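Local structure of amine Dehydrogenase (Pseudomonas putida, 1JMX) at residues Gln248-Leu253 / Tyr280-Arg285; Tyr19-His24 / Cys37-Lys42; Ala108-Thr113 / Arg126-Ser131. The protein probably forms the beta-propeller subunit of a heme-containing dehydrogenase that oxidises amines. All blocks are in the same frame, centred on the assembly; numbering follows the deposited sequence.

How the contacts relate
Contacts 2 and 3 each lie within one blade, and contact 1 bridges two successive blades, of a ring of seven antiparallel sheets, the build of a seven-bladed beta-propeller; none touches another. Contacts 2 and 3 are the nearer pair, with centres 23 Å apart and nearest atoms about 14 Å apart. Contact 1 sits across the ring's centre from both, its centre 38 Å from that of contact 2 and 37 Å from that of contact 3. Contact 3 is nearest the cofactor along the chain: the heme c pocket residues Leu116 to Tyr120 lie between its segments 108-113 and 126-131.

Contact 1 of 3, residues Gln248-Leu253 / Tyr280-Arg285; sequences QEFADL and YDLKQR
No strand pairing links the two segments: strand residues Gln248-Phe250 meet the turn that follows strand residues Tyr280 and Asp281, and the backbones come closest at Phe250 and Arg285, CA to CA 4.4 Å. Phe250, its CG in the crowded position between the backbone N and carbonyl carbon (chi1 62°), presents its ring edge to one face of the Tyr280 ring, an edge-to-face (T-shaped) pair with planes at 71°. Its CD1 lies 3.9 Å from Tyr280 CG. Leu282 runs side by side with Phe250, setting its CD1 3.4 Å from Phe250 CB. Gln248 bends at chi2 so that NE2 donates to Glu249 O at 2.9 Å, from above the carbonyl plane, and more weakly to Leu282 O at 3.4 Å. Arg285 stretches from CG to NE beside Glu249, with Glu249 O over one face of the guanidinium, so no N-H is aimed at that oxygen. The opposite charges stay 4.0 Å apart, Glu249 OE1 to Arg285 NH2, and a water joins them, donating to OE1 and accepting from NH2. Glu249 OE2 is held by Arg189 and Tyr214, while Tyr280 OH bonds Tyr257 and a water that donates to Asp252 O. The Phe250 side chain also packs on Leu213, Tyr233 and Ile270, so the contact lies where strands 209-218 and 230-239 of one blade meet strand 269-274 of the next.

Contact 2 of 3, residues Tyr19-His24 / Cys37-Lys42; sequences YPNNLH and CVMPDK
Met39 lies over one face of the flat Asn21 carboxamide, its CB 3.8 Å from Asn21 CG and its CE above the OD1 end, while Pro40 O lies near the amide plane at the ND2 end, accepting a weak hydrogen bond of 3.1 Å from Asn21 ND2. OD1 takes its own hydrogen bond from Asn61 on strand 56-61. Beyond Asn21 the segments become the open end of a beta hairpin, where Leu23 and Cys37 form an antiparallel hydrogen-bonded pair. Leu23 N donates to Cys37 O at 2.9 Å and Cys37 N to Leu23 O at 2.7 Å, the latter nearly along the C=O axis. Met39 N continues the bonding past the last bridge, reaching Asn21 O at 2.7 Å almost exactly on the carbonyl axis (174°). Met39 SD lies 4.0 Å from Leu23 CB, and the bend at chi3 turns CE back toward Asn21 OD1; Leu23 and Met39 both pack on Val59. Backbone amides thus fix the register, and the buried Asn21 side chain ties the chain leaving strand 32-38 to the next blade. A separate, covalent tie to that blade is the disulfide from Cys37 to Cys75, just before strand 76-82.

Contact 3 of 3, residues Ala108-Thr113 / Arg126-Ser131; sequences ATVNPT and RLEVFS
From CB the side chain of Arg126 turns into the crowded position between backbone N and carbonyl carbon (chi1 61°), which leaves CG alongside the neighbouring strand, 4.1 Å from Val110 O. The chain then runs extended through CD to NE, where it donates in the plane of its own guanidinium to Glu128 OE2 at 3.0 Å, a salt bridge between residues two apart on the same face of the strand. The carboxylate lies at the guanidinium edge, although OE2 is approached from above the carboxylate plane. At the tip, Pro112 crosses obliquely: its CG lies 3.4 Å from Arg126 NH1 and its CB 3.6 Å from Arg126 NH2. The guanidinium has a second anionic partner, Glu89, at NH1, so two carboxylates probably stabilise the positive charge. Glu128, extended beyond CG, lays OE1 3.6 Å from Val110 CG2, and so the ion pair rests against an aliphatic side chain. Beneath these groups the backbones make an antiparallel pairing, the strands twisted to 134° between their N-to-C directions. Val110 and Arg126 form one hydrogen-bonded pair, Ala108 and Glu128 another; the straightest bond runs from Val110 N to Arg126 O, 2.7 Å long and 174° at the hydrogen. Between them, the non-hydrogen-bonded pair Thr109 and Leu127 faces the other side of the sheet, with Thr109 CG2 3.8 Å from Leu127 CD1, and both pack on Met153 of the next blade. Asn111 OD1 bonds Tyr135 OH of a neighbouring subunit. Within its own blade, strand 105-115 is flanked by strand 89-99 and strand 126-131, and the latter is bordered in turn by strand 142-145, where Leu127 bonds Phe144 through the backbone.

Contact 1 of 3, residues Gln248-Leu253 / Tyr280-Arg285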
loop_
_atom_site.group_PDB
_atom_site.type_symbol
_atom_site.label_atom_id
_atom_site.label_comp_id
_atom_site.label_asym_id
_atom_site.label_seq_id
_atom_site.Cartn_x
_atom_site.Cartn_y
_atom_site.Cartn_z
ATOM N N GLN B 248 26.832 18.853 -5.620
ATOM C CA GLN B 248 27.283 18.543 -6.964
ATOM C C GLN B 248 26.728 17.224 -7.478
ATOM O O GLN B 248 26.774 16.210 -6.777
ATOM C CB GLN B 248 28.813 18.538 -7.040
ATOM C CG GLN B 248 29.487 17.198 -6.832
ATOM C CD GLN B 248 30.594 16.987 -7.844
ATOM O OE1 GLN B 248 31.693 17.537 -7.705
ATOM N NE2 GLN B 248 30.296 16.232 -8.901
ATOM N N GLU B 249 26.184 17.249 -8.693
ATOM C CA GLU B 249 25.643 16.040 -9.311
ATOM C C GLU B 249 26.817 15.193 -9.807
ATOM O O GLU B 249 27.788 15.730 -10.352
ATOM C CB GLU B 249 24.708 16.395 -10.463
ATOM C CG GLU B 249 23.456 17.139 -10.033
ATOM C CD GLU B 249 23.735 18.562 -9.592
ATOM O OE1 GLU B 249 24.546 19.248 -10.252
ATOM O OE2 GLU B 249 23.137 19.009 -8.595
ATOM N N PHE B 250 26.745 13.879 -9.598
ATOM C CA PHE B 250 27.834 12.986 -10.002
ATOM C C PHE B 250 27.475 11.854 -10.969
ATOM O O PHE B 250 28.290 10.964 -11.212
ATOM C CB PHE B 250 28.525 12.399 -8.761
ATOM C CG PHE B 250 27.621 11.564 -7.891
ATOM C CD1 PHE B 250 27.517 10.189 -8.091
ATOM C CD2 PHE B 250 26.894 12.146 -6.857
ATOM C CE1 PHE B 250 26.703 9.407 -7.273
ATOM C CE2 PHE B 250 26.075 11.369 -6.032
ATOM C CZ PHE B 250 25.981 9.998 -6.242
ATOM N N ALA B 251 26.269 11.895 -11.525
ATOM C CA ALA B 251 25.834 10.846 -12.439
ATOM C C ALA B 251 24.374 10.960 -12.850
ATOM O O ALA B 251 23.542 11.488 -12.109
ATOM C CB ALA B 251 26.053 9.483 -11.795
ATOM N N ASP B 252 24.065 10.463 -14.043
ATOM C CA ASP B 252 22.689 10.454 -14.492
ATOM C C ASP B 252 22.088 9.240 -13.793
ATOM O O ASP B 252 22.721 8.189 -13.706
ATOM C CB ASP B 252 22.575 10.295 -16.013
ATOM C CG ASP B 252 21.126 10.324 -16.486
ATOM O OD1 ASP B 252 20.564 9.247 -16.784
ATOM O OD2 ASP B 252 20.526 11.423 -16.519
ATOM N N LEU B 253 20.900 9.420 -13.236
ATOM C CA LEU B 253 20.202 8.360 -12.526
ATOM C C LEU B 253 19.734 7.207 -13.425
ATOM O O LEU B 253 18.889 7.394 -14.304
ATOM C CB LEU B 253 19.005 8.964 -11.786
ATOM C CG LEU B 253 18.222 8.196 -10.718
ATOM C CD1 LEU B 253 17.327 9.178 -9.990
ATOM C CD2 LEU B 253 17.398 7.063 -11.321
ATOM N N TYR B 280 31.525 5.680 -8.331
ATOM C CA TYR B 280 31.530 6.783 -9.283
ATOM C C TYR B 280 32.727 7.704 -9.200
ATOM O O TYR B 280 33.312 7.900 -8.133
ATOM C CB TYR B 280 30.281 7.645 -9.122
ATOM C CG TYR B 280 29.039 6.999 -9.639
ATOM C CD1 TYR B 280 28.329 6.093 -8.857
ATOM C CD2 TYR B 280 28.583 7.266 -10.920
ATOM C CE1 TYR B 280 27.196 5.463 -9.343
ATOM C CE2 TYR B 280 27.451 6.642 -11.418
ATOM C CZ TYR B 280 26.763 5.739 -10.625
ATOM O OH TYR B 280 25.662 5.099 -11.125
ATOM N N ASP B 281 33.022 8.334 -10.332
ATOM C CA ASP B 281 34.102 9.294 -10.440
ATOM C C ASP B 281 33.376 10.634 -10.376
ATOM O O ASP B 281 32.612 10.957 -11.278
ATOM C CB ASP B 281 34.792 9.136 -11.795
ATOM C CG ASP B 281 36.053 9.952 -11.906
ATOM O OD1 ASP B 281 35.997 11.184 -11.707
ATOM O OD2 ASP B 281 37.107 9.350 -12.197
ATOM N N LEU B 282 33.563 11.376 -9.286
ATOM C CA LEU B 282 32.899 12.675 -9.111
ATOM C C LEU B 282 33.257 13.684 -10.197
ATOM O O LEU B 282 32.384 14.359 -10.744
ATOM C CB LEU B 282 33.250 13.305 -7.756
ATOM C CG LEU B 282 32.499 13.012 -6.457
ATOM C CD1 LEU B 282 31.018 13.306 -6.602
ATOM C CD2 LEU B 282 32.734 11.589 -6.061
ATOM N N LYS B 283 34.555 13.835 -10.439
ATOM C CA LYS B 283 35.059 14.777 -11.437
ATOM C C LYS B 283 34.435 14.487 -12.808
ATOM O O LYS B 283 33.765 15.349 -13.399
ATOM C CB LYS B 283 36.599 14.684 -11.506
ATOM C CG LYS B 283 37.268 15.684 -12.459
ATOM C CD LYS B 283 38.798 15.479 -12.544
ATOM C CE LYS B 283 39.235 14.515 -13.667
ATOM N NZ LYS B 283 39.114 15.105 -15.051
ATOM N N GLN B 284 34.590 13.244 -13.259
ATOM C CA GLN B 284 34.074 12.813 -14.555
ATOM C C GLN B 284 32.580 12.532 -14.613
ATOM O O GLN B 284 32.038 12.359 -15.703
ATOM C CB GLN B 284 34.841 11.589 -15.055
ATOM C CG GLN B 284 36.335 11.841 -15.253
ATOM C CD GLN B 284 37.001 10.781 -16.119
ATOM O OE1 GLN B 284 37.221 10.993 -17.323
ATOM N NE2 GLN B 284 37.320 9.632 -15.519
ATOM N N ARG B 285 31.916 12.505 -13.456
ATOM C CA ARG B 285 30.476 12.223 -13.384
ATOM C C ARG B 285 30.205 10.900 -14.096
ATOM O O ARG B 285 29.169 10.721 -14.744
ATOM C CB ARG B 285 29.684 13.326 -14.069
ATOM C CG ARG B 285 29.692 14.685 -13.384
ATOM C CD ARG B 285 28.618 15.514 -14.053
ATOM N NE ARG B 285 28.469 16.865 -13.527
ATOM C CZ ARG B 285 27.345 17.575 -13.641
ATOM N NH1 ARG B 285 26.277 17.055 -14.253
ATOM N NH2 ARG B 285 27.291 18.821 -13.178
HETATM O O HOH W 1 24.408 19.199 -13.336
HETATM O O HOH W 2 24.295 5.581 -13.482
#

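Contact 2 of 3, residues Tyr19-His24 / Cys37-Lys42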
loop_
_atom_site.group_PDB
_atom_site.type_symbol
_atom_site.label_atom_id
_atom_site.label_comp_id
_atom_site.label_asym_id
_atom_site.label_seq_id
_atom_site.Cartn_x
_atom_site.Cartn_y
_atom_site.Cartn_z
ATOM N N TYR B 19 17.913 -6.098 15.327
ATOM C CA TYR B 19 16.514 -6.111 15.737
ATOM C C TYR B 19 15.973 -6.389 17.115
ATOM O O TYR B 19 15.292 -5.487 17.658
ATOM C CB TYR B 19 15.560 -6.745 14.736
ATOM C CG TYR B 19 14.344 -5.856 14.622
ATOM C CD1 TYR B 19 14.214 -4.972 13.562
ATOM C CD2 TYR B 19 13.379 -5.814 15.641
ATOM C CE1 TYR B 19 13.174 -4.069 13.512
ATOM C CE2 TYR B 19 12.337 -4.909 15.604
ATOM C CZ TYR B 19 12.243 -4.040 14.534
ATOM O OH TYR B 19 11.215 -3.138 14.474
ATOM N N PRO B 20 16.193 -7.605 17.692
ATOM C CA PRO B 20 15.639 -7.857 19.039
ATOM C C PRO B 20 15.735 -6.535 19.818
ATOM O O PRO B 20 14.737 -5.821 19.955
ATOM C CB PRO B 20 16.547 -8.967 19.572
ATOM C CG PRO B 20 16.905 -9.711 18.349
ATOM C CD PRO B 20 17.195 -8.621 17.339
ATOM N N ASN B 21 16.972 -6.114 20.065
ATOM C CA ASN B 21 17.298 -4.842 20.701
ATOM C C ASN B 21 18.750 -4.876 21.130
ATOM O O ASN B 21 19.070 -4.582 22.269
ATOM C CB ASN B 21 16.387 -4.517 21.886
ATOM C CG ASN B 21 16.209 -3.027 22.074
ATOM O OD1 ASN B 21 16.549 -2.244 21.191
ATOM N ND2 ASN B 21 15.665 -2.626 23.213
ATOM N N ASN B 22 19.625 -5.241 20.200
ATOM C CA ASN B 22 21.051 -5.338 20.491
ATOM C C ASN B 22 21.856 -4.214 19.866
ATOM O O ASN B 22 21.468 -3.624 18.858
ATOM C CB ASN B 22 21.662 -6.638 19.937
ATOM C CG ASN B 22 20.812 -7.861 20.181
ATOM O OD1 ASN B 22 20.248 -8.045 21.262
ATOM N ND2 ASN B 22 20.738 -8.731 19.169
ATOM N N LEU B 23 23.009 -3.968 20.466
ATOM C CA LEU B 23 23.966 -2.999 19.971
ATOM C C LEU B 23 25.210 -3.862 19.983
ATOM O O LEU B 23 25.593 -4.396 21.020
ATOM C CB LEU B 23 24.124 -1.808 20.919
ATOM C CG LEU B 23 25.093 -0.700 20.481
ATOM C CD1 LEU B 23 24.761 0.588 21.211
ATOM C CD2 LEU B 23 26.550 -1.094 20.743
ATOM N N HIS B 24 25.789 -4.073 18.812
ATOM C CA HIS B 24 26.977 -4.895 18.696
ATOM C C HIS B 24 28.195 -4.066 18.396
ATOM O O HIS B 24 28.118 -3.062 17.692
ATOM C CB HIS B 24 26.796 -5.922 17.585
ATOM C CG HIS B 24 25.599 -6.794 17.768
ATOM N ND1 HIS B 24 24.462 -6.667 17.003
ATOM C CD2 HIS B 24 25.355 -7.797 18.643
ATOM C CE1 HIS B 24 23.569 -7.555 17.398
ATOM N NE2 HIS B 24 24.086 -8.252 18.393
ATOM N N CYS B 37 25.612 -5.769 23.401
ATOM C CA CYS B 37 24.935 -5.156 24.532
ATOM C C CYS B 37 23.444 -5.233 24.270
ATOM O O CYS B 37 22.991 -4.942 23.167
ATOM C CB CYS B 37 25.306 -3.669 24.673
ATOM S SG CYS B 37 27.024 -3.211 25.095
ATOM N N VAL B 38 22.683 -5.667 25.261
ATOM C CA VAL B 38 21.240 -5.699 25.108
ATOM C C VAL B 38 20.769 -4.298 25.512
ATOM O O VAL B 38 21.232 -3.734 26.510
ATOM C CB VAL B 38 20.585 -6.771 25.994
ATOM C CG1 VAL B 38 19.080 -6.737 25.836
ATOM C CG2 VAL B 38 21.110 -8.139 25.612
ATOM N N MET B 39 19.920 -3.712 24.679
ATOM C CA MET B 39 19.404 -2.384 24.931
ATOM C C MET B 39 18.064 -2.385 25.649
ATOM O O MET B 39 17.282 -3.332 25.551
ATOM C CB MET B 39 19.350 -1.580 23.635
ATOM C CG MET B 39 20.726 -1.255 23.108
ATOM S SD MET B 39 20.667 -0.032 21.831
ATOM C CE MET B 39 19.789 -0.948 20.549
ATOM N N PRO B 40 17.808 -1.326 26.425
ATOM C CA PRO B 40 16.566 -1.194 27.179
ATOM C C PRO B 40 15.354 -0.886 26.311
ATOM O O PRO B 40 15.465 -0.308 25.232
ATOM C CB PRO B 40 16.879 -0.048 28.130
ATOM C CG PRO B 40 17.767 0.819 27.303
ATOM C CD PRO B 40 18.691 -0.167 26.663
ATOM N N ASP B 41 14.196 -1.276 26.819
ATOM C CA ASP B 41 12.921 -1.065 26.155
ATOM C C ASP B 41 12.780 -1.774 24.803
ATOM O O ASP B 41 13.132 -2.953 24.692
ATOM C CB ASP B 41 12.609 0.435 26.098
ATOM C CG ASP B 41 12.528 1.058 27.489
ATOM O OD1 ASP B 41 12.170 0.339 28.449
ATOM O OD2 ASP B 41 12.835 2.261 27.630
ATOM N N LYS B 42 12.263 -1.080 23.791
ATOM C CA LYS B 42 12.065 -1.689 22.480
ATOM C C LYS B 42 12.903 -1.029 21.386
ATOM O O LYS B 42 13.324 0.111 21.527
ATOM C CB LYS B 42 10.576 -1.657 22.120
ATOM C CG LYS B 42 9.681 -2.404 23.114
ATOM C CD LYS B 42 9.894 -3.911 23.008
ATOM C CE LYS B 42 9.257 -4.692 24.163
ATOM N NZ LYS B 42 7.755 -4.684 24.158
#

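Contact 3 of 3, residues Ala108-Thr113 / Arg126-Ser131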
loop_
_atom_site.group_PDB
_atom_site.type_symbol
_atom_site.label_atom_id
_atom_site.label_comp_id
_atom_site.label_asym_id
_atom_site.label_seq_id
_atom_site.Cartn_x
_atom_site.Cartn_y
_atom_site.Cartn_z
ATOM N N ALA B 108 17.215 17.152 20.176
ATOM C CA ALA B 108 16.263 16.293 19.500
ATOM C C ALA B 108 15.061 17.114 19.091
ATOM O O ALA B 108 14.542 17.880 19.898
ATOM C CB ALA B 108 15.830 15.168 20.428
ATOM N N THR B 109 14.675 17.064 17.820
ATOM C CA THR B 109 13.476 17.806 17.466
ATOM C C THR B 109 12.312 16.831 17.619
ATOM O O THR B 109 12.398 15.660 17.231
ATOM C CB THR B 109 13.519 18.551 16.090
ATOM O OG1 THR B 109 12.610 17.952 15.171
ATOM C CG2 THR B 109 14.893 18.608 15.527
ATOM N N VAL B 110 11.297 17.296 18.336
ATOM C CA VAL B 110 10.115 16.520 18.644
ATOM C C VAL B 110 8.879 17.005 17.905
ATOM O O VAL B 110 8.523 18.185 17.973
ATOM C CB VAL B 110 9.821 16.570 20.172
ATOM C CG1 VAL B 110 8.610 15.735 20.507
ATOM C CG2 VAL B 110 11.032 16.101 20.972
ATOM N N ASN B 111 8.259 16.084 17.173
ATOM C CA ASN B 111 7.015 16.328 16.444
ATOM C C ASN B 111 5.980 15.739 17.410
ATOM O O ASN B 111 5.792 14.526 17.457
ATOM C CB ASN B 111 6.983 15.539 15.119
ATOM C CG ASN B 111 8.057 15.977 14.123
ATOM O OD1 ASN B 111 8.292 15.300 13.124
ATOM N ND2 ASN B 111 8.683 17.114 14.372
ATOM N N PRO B 112 5.334 16.586 18.227
ATOM C CA PRO B 112 4.346 16.077 19.177
ATOM C C PRO B 112 2.907 16.058 18.696
ATOM O O PRO B 112 2.509 16.826 17.821
ATOM C CB PRO B 112 4.519 17.024 20.350
ATOM C CG PRO B 112 4.712 18.330 19.664
ATOM C CD PRO B 112 5.574 18.023 18.451
ATOM N N THR B 113 2.135 15.148 19.268
ATOM C CA THR B 113 0.723 15.032 18.950
ATOM C C THR B 113 -0.052 14.964 20.251
ATOM O O THR B 113 0.215 14.136 21.113
ATOM C CB THR B 113 0.398 13.770 18.133
ATOM O OG1 THR B 113 1.175 13.769 16.932
ATOM C CG2 THR B 113 -1.085 13.742 17.765
ATOM N N ARG B 126 9.346 21.098 18.027
ATOM C CA ARG B 126 10.216 21.833 18.947
ATOM C C ARG B 126 11.518 21.093 19.185
ATOM O O ARG B 126 11.553 19.875 19.146
ATOM C CB ARG B 126 9.520 22.060 20.299
ATOM C CG ARG B 126 9.159 20.776 21.023
ATOM C CD ARG B 126 8.415 21.026 22.313
ATOM N NE ARG B 126 7.898 19.769 22.846
ATOM C CZ ARG B 126 6.618 19.419 22.830
ATOM N NH1 ARG B 126 5.701 20.233 22.315
ATOM N NH2 ARG B 126 6.257 18.231 23.290
ATOM N N LEU B 127 12.599 21.837 19.370
ATOM C CA LEU B 127 13.888 21.236 19.668
ATOM C C LEU B 127 13.962 21.209 21.192
ATOM O O LEU B 127 13.582 22.170 21.851
ATOM C CB LEU B 127 15.037 22.094 19.121
ATOM C CG LEU B 127 16.448 21.519 19.327
ATOM C CD1 LEU B 127 16.778 20.542 18.200
ATOM C CD2 LEU B 127 17.472 22.636 19.356
ATOM N N GLU B 128 14.380 20.081 21.747
ATOM C CA GLU B 128 14.524 19.935 23.186
ATOM C C GLU B 128 15.978 19.591 23.466
ATOM O O GLU B 128 16.556 18.727 22.811
ATOM C CB GLU B 128 13.612 18.835 23.721
ATOM C CG GLU B 128 12.141 19.154 23.588
ATOM C CD GLU B 128 11.247 18.115 24.209
ATOM O OE1 GLU B 128 11.679 16.967 24.419
ATOM O OE2 GLU B 128 10.095 18.457 24.490
ATOM N N VAL B 129 16.574 20.313 24.406
ATOM C CA VAL B 129 17.962 20.110 24.778
ATOM C C VAL B 129 17.994 19.366 26.097
ATOM O O VAL B 129 17.253 19.691 27.018
ATOM C CB VAL B 129 18.696 21.453 24.954
ATOM C CG1 VAL B 129 20.178 21.220 25.145
ATOM C CG2 VAL B 129 18.442 22.364 23.761
ATOM N N PHE B 130 18.835 18.349 26.182
ATOM C CA PHE B 130 18.959 17.566 27.397
ATOM C C PHE B 130 20.414 17.594 27.808
ATOM O O PHE B 130 21.310 17.641 26.966
ATOM C CB PHE B 130 18.544 16.111 27.160
ATOM C CG PHE B 130 17.153 15.959 26.630
ATOM C CD1 PHE B 130 16.913 15.950 25.261
ATOM C CD2 PHE B 130 16.075 15.838 27.497
ATOM C CE1 PHE B 130 15.620 15.827 24.767
ATOM C CE2 PHE B 130 14.778 15.714 27.007
ATOM C CZ PHE B 130 14.555 15.709 25.643
ATOM N N SER B 131 20.637 17.641 29.108
ATOM C CA SER B 131 21.982 17.620 29.628
ATOM C C SER B 131 22.281 16.144 29.842
ATOM O O SER B 131 21.477 15.424 30.433
ATOM C CB SER B 131 22.052 18.382 30.944
ATOM O OG SER B 131 23.337 18.258 31.510
#